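Local coordinates for protein terminal uridylyltransferase 1 (Trypanosoma brucei, PDB 5I49) that adds uridines from UTP to the 3' ends of guide, ribosomal and some messenger RNAs of the mitochondrion during RNA editing, at residues Glu216-Asp221 against Cys256-Ala261; Asn145-Ile150 against Pro173-His178; Lys67-Val72 against Ala314-Asp319. One frame throughout, in Å; residues are numbered along the deposited sequence.

In the fold
This portion of the enzyme holds the zinc finger and the catalytic region. Along the chain, contact 2 (145-150 with 173-178) closes before contact 1 (216-221 with 256-261) opens, and both are nested in the long loop closed by contact 3 (67-72 with 314-319). Contact 2 builds the palm, where a helix backs the mixed sheet. Contact 1 lies away from the annotated sites, in a domain with its own antiparallel sheet inserted between palm strands 174-177 and 285-288. Contact 3 joins two helices bordering the UTP site. Centres of contacts 1 and 2 are about 27 Å apart, 2 and 3 about 34 Å, 1 and 3 about 51 Å, spanning an elongated chain.

Contact 1 of 3, residues Glu216-Asp221 against Cys256-Ala261; sequences EGSVRD and CSPALA
The loop 256-261 passes beside helix 209-223 with P258 over S218, their CA atoms 5.4 Å apart, and C256 over V219, with CA atoms 6.2 Å apart. S218 is the centre of the contact. Its hydroxyl stands anti to the backbone N (chi1 -172°), which carries it off the helix and against the loop. There OG lies 3.4 Å from both P258 CA and C256 SG. The thiol of C256 is brought down to it by a chi1 of 77°, which folds SG between the backbone N and the carbonyl carbon. C256 CB also lies 3.5 Å from S218 OG. About a right angle round the sulfur from OG, V219 CG2 comes within 4.1 Å of C256 SG. V219 itself packs on the four-stranded sheet, touching M240 and L244, while P258 also rests on L215.

A water bridges the polar edge. It is 2.9 Å from S218 OG and donates a weak bond, 3.4 Å long, to S257 O. These elements form one corner of a ferredoxin-like βαββαβ domain, in which helices 209-223 and 247-254 lie with a four-stranded antiparallel sheet; the loop leads from the second helix to edge strand 267-271. The contact lies near the surface and far from the annotated sites. Its chemistry is that of a small hydroxyl set among a thiol, the CA of a proline and a water, which implies that the serine is tied to the carbonyl of S257 through solvent, by one weak bond.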
loop_
_atom_site.group_PDB
_atom_site.type_symbol
_atom_site.label_atom_id
_atom_site.label_comp_id
_atom_site.label_asym_id
_atom_site.label_seq_id
_atom_site.Cartn_x
_atom_site.Cartn_y
_atom_site.Cartn_z
ATOM N N GLU A 216 33.892 21.725 5.063
ATOM C CA GLU A 216 34.287 20.496 4.353
ATOM C C GLU A 216 34.443 19.322 5.318
ATOM O O GLU A 216 34.066 18.195 4.994
ATOM C CB GLU A 216 35.584 20.704 3.562
ATOM C CG GLU A 216 35.475 21.763 2.477
ATOM C CD GLU A 216 36.812 22.098 1.848
ATOM O OE1 GLU A 216 37.708 21.222 1.856
ATOM O OE2 GLU A 216 36.959 23.241 1.352
ATOM N N GLY A 217 34.991 19.580 6.503
ATOM C CA GLY A 217 35.141 18.545 7.514
ATOM C C GLY A 217 33.801 18.006 7.981
ATOM O O GLY A 217 33.619 16.797 8.159
ATOM N N SER A 218 32.852 18.913 8.182
ATOM C CA SER A 218 31.507 18.531 8.580
ATOM C C SER A 218 30.881 17.581 7.554
ATOM O O SER A 218 30.242 16.586 7.924
ATOM C CB SER A 218 30.651 19.789 8.747
ATOM O OG SER A 218 29.383 19.482 9.301
ATOM N N VAL A 219 31.083 17.883 6.272
ATOM C CA VAL A 219 30.559 17.047 5.193
ATOM C C VAL A 219 31.289 15.708 5.151
ATOM O O VAL A 219 30.656 14.643 5.114
ATOM C CB VAL A 219 30.662 17.755 3.841
ATOM C CG1 VAL A 219 30.418 16.769 2.684
ATOM C CG2 VAL A 219 29.663 18.927 3.774
ATOM N N ARG A 220 32.620 15.749 5.182
ATOM C CA ARG A 220 33.406 14.511 5.215
ATOM C C ARG A 220 33.027 13.595 6.369
ATOM O O ARG A 220 32.860 12.386 6.175
ATOM C CB ARG A 220 34.910 14.806 5.265
ATOM C CG ARG A 220 35.414 15.392 3.970
ATOM C CD ARG A 220 36.927 15.450 3.862
ATOM N NE ARG A 220 37.307 16.056 2.589
ATOM C CZ ARG A 220 37.359 15.389 1.439
ATOM N NH1 ARG A 220 37.061 14.096 1.413
ATOM N NH2 ARG A 220 37.705 16.008 0.317
ATOM N N ASP A 221 32.906 14.167 7.564
ATOM C CA ASP A 221 32.542 13.404 8.757
ATOM C C ASP A 221 31.161 12.768 8.632
ATOM O O ASP A 221 30.912 11.701 9.188
ATOM C CB ASP A 221 32.580 14.296 10.001
ATOM C CG ASP A 221 33.989 14.505 10.532
ATOM O OD1 ASP A 221 34.961 14.281 9.773
ATOM O OD2 ASP A 221 34.120 14.903 11.712
ATOM N N CYS A 256 24.264 17.392 7.457
ATOM C CA CYS A 256 25.318 17.674 8.439
ATOM C C CYS A 256 25.014 18.966 9.201
ATOM O O CYS A 256 24.200 19.780 8.754
ATOM C CB CYS A 256 26.701 17.751 7.779
ATOM S SG CYS A 256 27.037 19.282 6.900
ATOM N N SER A 257 25.642 19.140 10.362
ATOM C CA SER A 257 25.448 20.351 11.150
ATOM C C SER A 257 26.779 21.069 11.306
ATOM O O SER A 257 27.501 20.841 12.283
ATOM C CB SER A 257 24.888 20.024 12.539
ATOM O OG SER A 257 23.684 19.293 12.462
ATOM N N PRO A 258 27.109 21.943 10.344
ATOM C CA PRO A 258 28.414 22.609 10.364
ATOM C C PRO A 258 28.583 23.475 11.618
ATOM O O PRO A 258 27.645 24.162 12.023
ATOM C CB PRO A 258 28.366 23.509 9.125
ATOM C CG PRO A 258 27.202 23.022 8.298
ATOM C CD PRO A 258 26.230 22.447 9.273
ATOM N N ALA A 259 29.758 23.430 12.229
ATOM C CA ALA A 259 30.082 24.370 13.298
ATOM C C ALA A 259 31.243 25.207 12.791
ATOM O O ALA A 259 32.384 24.748 12.788
ATOM C CB ALA A 259 30.472 23.636 14.575
ATOM N N LEU A 260 30.952 26.422 12.340
ATOM C CA LEU A 260 31.971 27.241 11.698
ATOM C C LEU A 260 32.628 28.169 12.711
ATOM O O LEU A 260 32.128 28.339 13.821
ATOM C CB LEU A 260 31.372 28.029 10.538
ATOM C CG LEU A 260 30.648 27.169 9.493
ATOM C CD1 LEU A 260 30.228 27.993 8.291
ATOM C CD2 LEU A 260 31.526 25.996 9.061
ATOM N N ALA A 261 33.755 28.758 12.322
ATOM C CA ALA A 261 34.553 29.559 13.247
ATOM C C ALA A 261 34.002 30.977 13.394
ATOM O O ALA A 261 33.861 31.480 14.512
ATOM C CB ALA A 261 36.002 29.587 12.806
HETATM O O HOH W 1 30.317 18.941 12.003
#

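Contact 2 of 3, residues Asn145-Ile150 against Pro173-His178; sequences NAVRSI and PIIKHH
V147 on helix 143-157 and I175 on strand 174-177 form the middle of this buried contact, which is made by aliphatic groups. Their CA atoms are 6.1 Å apart, and the two side chains slide past one another in opposite directions, with V147 CG1 3.9 Å from I175 CG1. The side chains of V147 and P173 cross at about a right angle, V147 CG2 meeting P173 CB at 3.8 Å. I175 CG1 lies anti to the carbonyl carbon (chi1 -62°), and the chain runs on until CD1 reaches the next turn of the helix, 3.6 Å from I150 CG2. These two isoleucines also cross nearly at right angles. I150 touches V97 and W100 of helix 80-100 as well, and L287 of the neighbouring strand.

The helix lies against one face of the five-stranded mixed sheet of the nucleotidyltransferase palm. The axis of segment 145-150 passes 8.2 Å from that of strand 174-177, their directions 36° apart. Next along the strand, I174 points to the other face, where its side chain approaches D286, an aspartate probably important for catalysis, as in related enzymes.

Carbon atoms also meet carbonyl oxygens in two places. V147 CG2 is 3.7 Å from I174 O, so the valine packs on the strand backbone as well as on its side chains. I175 CD1 lies 3.6 Å from V147 O, a carbonyl that is also bonded to the hydroxyl of T151.

On the face away from the helix, K176 NZ forms a salt bridge with D286 OD1, tying strand 174-177 to strand 285-288 through the aspartate itself.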
loop_
_atom_site.group_PDB
_atom_site.type_symbol
_atom_site.label_atom_id
_atom_site.label_comp_id
_atom_site.label_asym_id
_atom_site.label_seq_id
_atom_site.Cartn_x
_atom_site.Cartn_y
_atom_site.Cartn_z
ATOM N N ASN A 145 3.253 16.871 16.645
ATOM C CA ASN A 145 4.552 17.520 16.767
ATOM C C ASN A 145 5.584 16.852 15.863
ATOM O O ASN A 145 6.408 17.518 15.246
ATOM C CB ASN A 145 5.013 17.502 18.231
ATOM C CG ASN A 145 4.070 18.259 19.132
ATOM O OD1 ASN A 145 3.500 19.270 18.721
ATOM N ND2 ASN A 145 3.890 17.776 20.364
ATOM N N ALA A 146 5.521 15.533 15.778
ATOM C CA ALA A 146 6.423 14.777 14.911
ATOM C C ALA A 146 6.256 15.204 13.451
ATOM O O ALA A 146 7.241 15.373 12.732
ATOM C CB ALA A 146 6.160 13.277 15.051
ATOM N N VAL A 147 5.011 15.337 13.006
ATOM C CA VAL A 147 4.742 15.768 11.628
ATOM C C VAL A 147 5.381 17.128 11.373
ATOM O O VAL A 147 6.051 17.336 10.359
ATOM C CB VAL A 147 3.224 15.821 11.340
ATOM C CG1 VAL A 147 2.939 16.684 10.107
ATOM C CG2 VAL A 147 2.678 14.413 11.165
ATOM N N ARG A 148 5.203 18.057 12.307
ATOM C CA ARG A 148 5.740 19.401 12.107
ATOM C C ARG A 148 7.267 19.426 12.118
ATOM O O ARG A 148 7.873 20.114 11.299
ATOM C CB ARG A 148 5.158 20.381 13.135
ATOM C CG ARG A 148 3.660 20.622 12.886
ATOM C CD ARG A 148 2.895 21.064 14.137
ATOM N NE ARG A 148 3.316 22.379 14.611
ATOM C CZ ARG A 148 3.742 22.626 15.849
ATOM N NH1 ARG A 148 3.799 21.647 16.761
ATOM N NH2 ARG A 148 4.110 23.859 16.181
ATOM N N SER A 149 7.878 18.670 13.031
ATOM C CA SER A 149 9.335 18.638 13.129
ATOM C C SER A 149 9.963 18.086 11.853
ATOM O O SER A 149 10.905 18.676 11.319
ATOM C CB SER A 149 9.771 17.792 14.327
ATOM O OG SER A 149 9.383 18.422 15.534
ATOM N N ILE A 150 9.450 16.956 11.380
ATOM C CA ILE A 150 10.025 16.286 10.211
ATOM C C ILE A 150 9.784 17.123 8.957
ATOM O O ILE A 150 10.644 17.216 8.074
ATOM C CB ILE A 150 9.436 14.869 10.022
ATOM C CG1 ILE A 150 9.768 13.971 11.219
ATOM C CG2 ILE A 150 9.978 14.217 8.737
ATOM C CD1 ILE A 150 11.235 13.737 11.398
ATOM N N PRO A 173 -1.973 11.364 12.071
ATOM C CA PRO A 173 -1.207 12.447 11.445
ATOM C C PRO A 173 -0.122 11.876 10.550
ATOM O O PRO A 173 0.565 10.937 10.949
ATOM C CB PRO A 173 -0.582 13.175 12.643
ATOM C CG PRO A 173 -1.502 12.851 13.795
ATOM C CD PRO A 173 -1.894 11.415 13.541
ATOM N N ILE A 174 0.002 12.403 9.333
ATOM C CA ILE A 174 1.049 11.943 8.429
ATOM C C ILE A 174 1.663 13.124 7.709
ATOM O O ILE A 174 1.175 14.248 7.826
ATOM C CB ILE A 174 0.519 10.947 7.383
ATOM C CG1 ILE A 174 -0.538 11.594 6.484
ATOM C CG2 ILE A 174 -0.044 9.709 8.052
ATOM C CD1 ILE A 174 -0.937 10.686 5.310
ATOM N N ILE A 175 2.761 12.866 7.000
ATOM C CA ILE A 175 3.274 13.798 6.006
ATOM C C ILE A 175 3.064 13.138 4.657
ATOM O O ILE A 175 3.442 11.979 4.463
ATOM C CB ILE A 175 4.781 14.052 6.183
ATOM C CG1 ILE A 175 5.065 14.690 7.546
ATOM C CG2 ILE A 175 5.316 14.928 5.050
ATOM C CD1 ILE A 175 6.541 14.710 7.907
ATOM N N LYS A 176 2.436 13.857 3.733
ATOM C CA LYS A 176 2.313 13.378 2.364
ATOM C C LYS A 176 3.281 14.152 1.495
ATOM O O LYS A 176 3.324 15.390 1.551
ATOM C CB LYS A 176 0.890 13.604 1.825
ATOM C CG LYS A 176 -0.182 12.788 2.493
ATOM C CD LYS A 176 -1.485 12.876 1.680
ATOM C CE LYS A 176 -1.349 12.205 0.336
ATOM N NZ LYS A 176 -1.518 10.714 0.486
ATOM N N HIS A 177 4.057 13.437 0.680
ATOM C CA HIS A 177 4.910 14.100 -0.299
ATOM C C HIS A 177 4.366 13.880 -1.702
ATOM O O HIS A 177 4.168 12.744 -2.115
ATOM C CB HIS A 177 6.344 13.586 -0.226
ATOM C CG HIS A 177 7.242 14.199 -1.254
ATOM N ND1 HIS A 177 7.735 13.495 -2.331
ATOM C CD2 HIS A 177 7.710 15.465 -1.383
ATOM C CE1 HIS A 177 8.464 14.303 -3.083
ATOM N NE2 HIS A 177 8.467 15.502 -2.527
ATOM N N HIS A 178 4.133 14.973 -2.426
ATOM C CA HIS A 178 3.569 14.931 -3.763
ATOM C C HIS A 178 4.689 15.305 -4.717
ATOM O O HIS A 178 5.112 16.459 -4.763
ATOM C CB HIS A 178 2.455 15.971 -3.895
ATOM C CG HIS A 178 1.356 15.833 -2.886
ATOM N ND1 HIS A 178 0.233 15.067 -3.111
ATOM C CD2 HIS A 178 1.193 16.387 -1.660
ATOM C CE1 HIS A 178 -0.569 15.145 -2.063
ATOM N NE2 HIS A 178 -0.013 15.946 -1.172
#

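Contact 3 of 3, residues Lys67-Val72 against Ala314-Asp319; sequences KKIFHV and AIVLKD. With 2KH (5'-O-[(S)-hydroxy{[(S)-hydroxy(phosphonooxy)phosphoryl]amino}phosphoryl]uridine), chain C.
K318 NZ holds the β-phosphate of the bound UTP analogue 2KH, donating a hydrogen bond of 2.8 Å to O1B and a weak one of 3.1 Å to O3B, the bridging oxygen that leads to the γ-phosphate. Its CG is anti to the backbone N (chi1 176°) and the chain beyond is fully extended, so the ammonium is carried well off helix 310-323. K322, one turn further along, also hydrogen-bonds the nucleotide, and the two lysines would be expected to offset part of its negative charge.

Helix 59-76 lies across the side of helix 310-323 that V316 occupies. The axes of segments 67-72 and 314-319 come within 9.3 Å and cross at 85°, nearly perpendicular. V316 CG2 is the central methyl: it sets down 3.8 Å from I69 CG2 and lies 4.1 Å from V72 CB, so it sits between residues one turn apart on the other helix. Both of these side chains cross V316 at about a right angle. V72 CG1 bridges to the two neighbouring turns, approaching I315 CG2 at 4.2 Å and D319 OD2 at 3.9 Å. I315 also touches A73 and R76, and I69 rests on L399 of helix 385-409.

The two faces of helix 310-323 therefore divide the work, mainly aliphatic residues, with D319 at the margin, toward helix 59-76 and lysine toward the nucleotide. S297, S336 and Y337 also hydrogen-bond the nucleotide. This is the UTP pocket of a terminal uridylyltransferase, a family in which the helical domain faces the palm across the active-site cleft.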
loop_
_atom_site.group_PDB
_atom_site.type_symbol
_atom_site.label_atom_id
_atom_site.label_comp_id
_atom_site.label_asym_id
_atom_site.label_seq_id
_atom_site.Cartn_x
_atom_site.Cartn_y
_atom_site.Cartn_z
ATOM N N LYS A 67 -3.553 -14.987 -19.714
ATOM C CA LYS A 67 -2.417 -14.348 -20.361
ATOM C C LYS A 67 -2.454 -12.849 -20.103
ATOM O O LYS A 67 -1.424 -12.243 -19.794
ATOM C CB LYS A 67 -2.432 -14.650 -21.864
ATOM C CG LYS A 67 -1.301 -14.000 -22.665
ATOM C CD LYS A 67 -1.327 -14.507 -24.116
ATOM C CE LYS A 67 -0.025 -14.218 -24.869
ATOM N NZ LYS A 67 0.268 -12.765 -24.984
ATOM N N LYS A 68 -3.639 -12.252 -20.202
ATOM C CA LYS A 68 -3.783 -10.813 -19.981
ATOM C C LYS A 68 -3.494 -10.443 -18.535
ATOM O O LYS A 68 -2.940 -9.379 -18.248
ATOM C CB LYS A 68 -5.184 -10.347 -20.374
ATOM C CG LYS A 68 -5.483 -10.520 -21.858
ATOM C CD LYS A 68 -6.944 -10.173 -22.177
ATOM C CE LYS A 68 -7.283 -10.516 -23.622
ATOM N NZ LYS A 68 -8.675 -10.126 -23.991
ATOM N N ILE A 69 -3.880 -11.322 -17.621
ATOM C CA ILE A 69 -3.607 -11.111 -16.204
ATOM C C ILE A 69 -2.102 -11.014 -15.958
ATOM O O ILE A 69 -1.630 -10.113 -15.263
ATOM C CB ILE A 69 -4.209 -12.254 -15.364
ATOM C CG1 ILE A 69 -5.737 -12.150 -15.352
ATOM C CG2 ILE A 69 -3.666 -12.225 -13.941
ATOM C CD1 ILE A 69 -6.426 -13.431 -14.909
ATOM N N PHE A 70 -1.334 -11.921 -16.545
ATOM C CA PHE A 70 0.110 -11.845 -16.380
ATOM C C PHE A 70 0.716 -10.632 -17.066
ATOM O O PHE A 70 1.722 -10.094 -16.598
ATOM C CB PHE A 70 0.798 -13.126 -16.840
ATOM C CG PHE A 70 0.950 -14.140 -15.747
ATOM C CD1 PHE A 70 -0.061 -15.065 -15.489
ATOM C CD2 PHE A 70 2.091 -14.146 -14.948
ATOM C CE1 PHE A 70 0.076 -16.001 -14.465
ATOM C CE2 PHE A 70 2.236 -15.075 -13.916
ATOM C CZ PHE A 70 1.233 -16.010 -13.682
ATOM N N HIS A 71 0.118 -10.203 -18.174
ATOM C CA HIS A 71 0.615 -9.007 -18.845
ATOM C C HIS A 71 0.465 -7.776 -17.964
ATOM O O HIS A 71 1.398 -6.975 -17.828
ATOM C CB HIS A 71 -0.114 -8.757 -20.161
ATOM C CG HIS A 71 0.404 -7.565 -20.902
ATOM N ND1 HIS A 71 1.507 -7.628 -21.727
ATOM C CD2 HIS A 71 -0.005 -6.276 -20.915
ATOM C CE1 HIS A 71 1.746 -6.428 -22.228
ATOM N NE2 HIS A 71 0.843 -5.590 -21.751
ATOM N N VAL A 72 -0.724 -7.609 -17.396
ATOM C CA VAL A 72 -0.999 -6.492 -16.506
ATOM C C VAL A 72 -0.067 -6.548 -15.300
ATOM O O VAL A 72 0.475 -5.526 -14.879
ATOM C CB VAL A 72 -2.453 -6.507 -16.042
ATOM C CG1 VAL A 72 -2.669 -5.470 -14.935
ATOM C CG2 VAL A 72 -3.375 -6.237 -17.229
ATOM N N ALA A 314 -4.054 -10.681 -7.577
ATOM C CA ALA A 314 -4.306 -9.591 -6.644
ATOM C C ALA A 314 -4.219 -8.254 -7.381
ATOM O O ALA A 314 -5.012 -7.340 -7.135
ATOM C CB ALA A 314 -3.300 -9.637 -5.490
ATOM N N ILE A 315 -3.236 -8.141 -8.267
ATOM C CA ILE A 315 -3.034 -6.911 -9.027
ATOM C C ILE A 315 -4.240 -6.606 -9.922
ATOM O O ILE A 315 -4.742 -5.477 -9.935
ATOM C CB ILE A 315 -1.728 -6.967 -9.843
ATOM C CG1 ILE A 315 -0.521 -6.850 -8.902
ATOM C CG2 ILE A 315 -1.689 -5.841 -10.890
ATOM C CD1 ILE A 315 0.795 -7.245 -9.547
ATOM N N VAL A 316 -4.715 -7.604 -10.668
ATOM C CA VAL A 316 -5.869 -7.402 -11.548
ATOM C C VAL A 316 -7.152 -7.099 -10.762
ATOM O O VAL A 316 -7.969 -6.264 -11.176
ATOM C CB VAL A 316 -6.056 -8.613 -12.506
ATOM C CG1 VAL A 316 -7.419 -8.574 -13.184
ATOM C CG2 VAL A 316 -4.945 -8.621 -13.535
ATOM N N LEU A 317 -7.324 -7.751 -9.612
ATOM C CA LEU A 317 -8.479 -7.456 -8.752
ATOM C C LEU A 317 -8.435 -6.063 -8.126
ATOM O O LEU A 317 -9.480 -5.445 -7.914
ATOM C CB LEU A 317 -8.641 -8.538 -7.664
ATOM C CG LEU A 317 -9.166 -9.889 -8.165
ATOM C CD1 LEU A 317 -9.063 -10.941 -7.069
ATOM C CD2 LEU A 317 -10.618 -9.769 -8.634
ATOM N N LYS A 318 -7.242 -5.568 -7.812
ATOM C CA LYS A 318 -7.118 -4.198 -7.324
ATOM C C LYS A 318 -7.640 -3.243 -8.398
ATOM O O LYS A 318 -8.465 -2.379 -8.106
ATOM C CB LYS A 318 -5.662 -3.870 -6.987
ATOM C CG LYS A 318 -5.405 -2.426 -6.546
ATOM C CD LYS A 318 -3.922 -2.265 -6.193
ATOM C CE LYS A 318 -3.578 -0.863 -5.727
ATOM N NZ LYS A 318 -2.135 -0.776 -5.323
ATOM N N ASP A 319 -7.170 -3.406 -9.636
ATOM C CA ASP A 319 -7.614 -2.541 -10.730
ATOM C C ASP A 319 -9.109 -2.713 -11.000
ATOM O O ASP A 319 -9.830 -1.724 -11.143
ATOM C CB ASP A 319 -6.825 -2.822 -12.012
ATOM C CG ASP A 319 -5.354 -2.481 -11.887
ATOM O OD1 ASP A 319 -4.982 -1.780 -10.919
ATOM O OD2 ASP A 319 -4.574 -2.916 -12.771
HETATM P PA 2KH C . -3.840 0.212 0.645
HETATM O O1A 2KH C . -3.620 1.703 0.581
HETATM O O2A 2KH C . -5.409 -0.122 0.780
HETATM N N3A 2KH C . -3.139 -0.598 -0.641
HETATM O "O5'" 2KH C . -3.178 -0.358 1.940
HETATM P PB 2KH C . -2.392 0.267 -1.842
HETATM O O1B 2KH C . -1.488 -0.718 -2.588
HETATM O O2B 2KH C . -1.488 1.428 -1.323
HETATM O O3B 2KH C . -3.438 0.730 -2.961
HETATM P PG 2KH C . -4.198 2.118 -3.105
HETATM O O1G 2KH C . -3.882 2.699 -4.458
HETATM O O2G 2KH C . -3.806 3.083 -2.027
HETATM O O3G 2KH C . -5.652 1.842 -3.000
HETATM C "C5'" 2KH C . -1.752 -0.253 2.128
HETATM C "C4'" 2KH C . -1.268 -0.779 3.402
HETATM O "O4'" 2KH C . -1.886 -0.038 4.455
HETATM C "C1'" 2KH C . -2.235 -0.942 5.492
HETATM C "C2'" 2KH C . -1.712 -2.256 5.057
HETATM O "O2'" 2KH C . -0.392 -2.437 5.491
HETATM C "C3'" 2KH C . -1.717 -2.185 3.623
HETATM O "O3'" 2KH C . -0.835 -3.118 3.069
HETATM N N1 2KH C . -3.635 -0.934 5.716
HETATM C C6 2KH C . -4.493 -0.457 4.770
HETATM C C2 2KH C . -4.125 -1.388 6.892
HETATM O O2 2KH C . -3.354 -1.817 7.760
HETATM N N3 2KH C . -5.441 -1.399 7.144
HETATM C C4 2KH C . -6.337 -0.949 6.240
HETATM O O4 2KH C . -7.729 -0.968 6.535
HETATM C C5 2KH C . -5.876 -0.464 5.012
#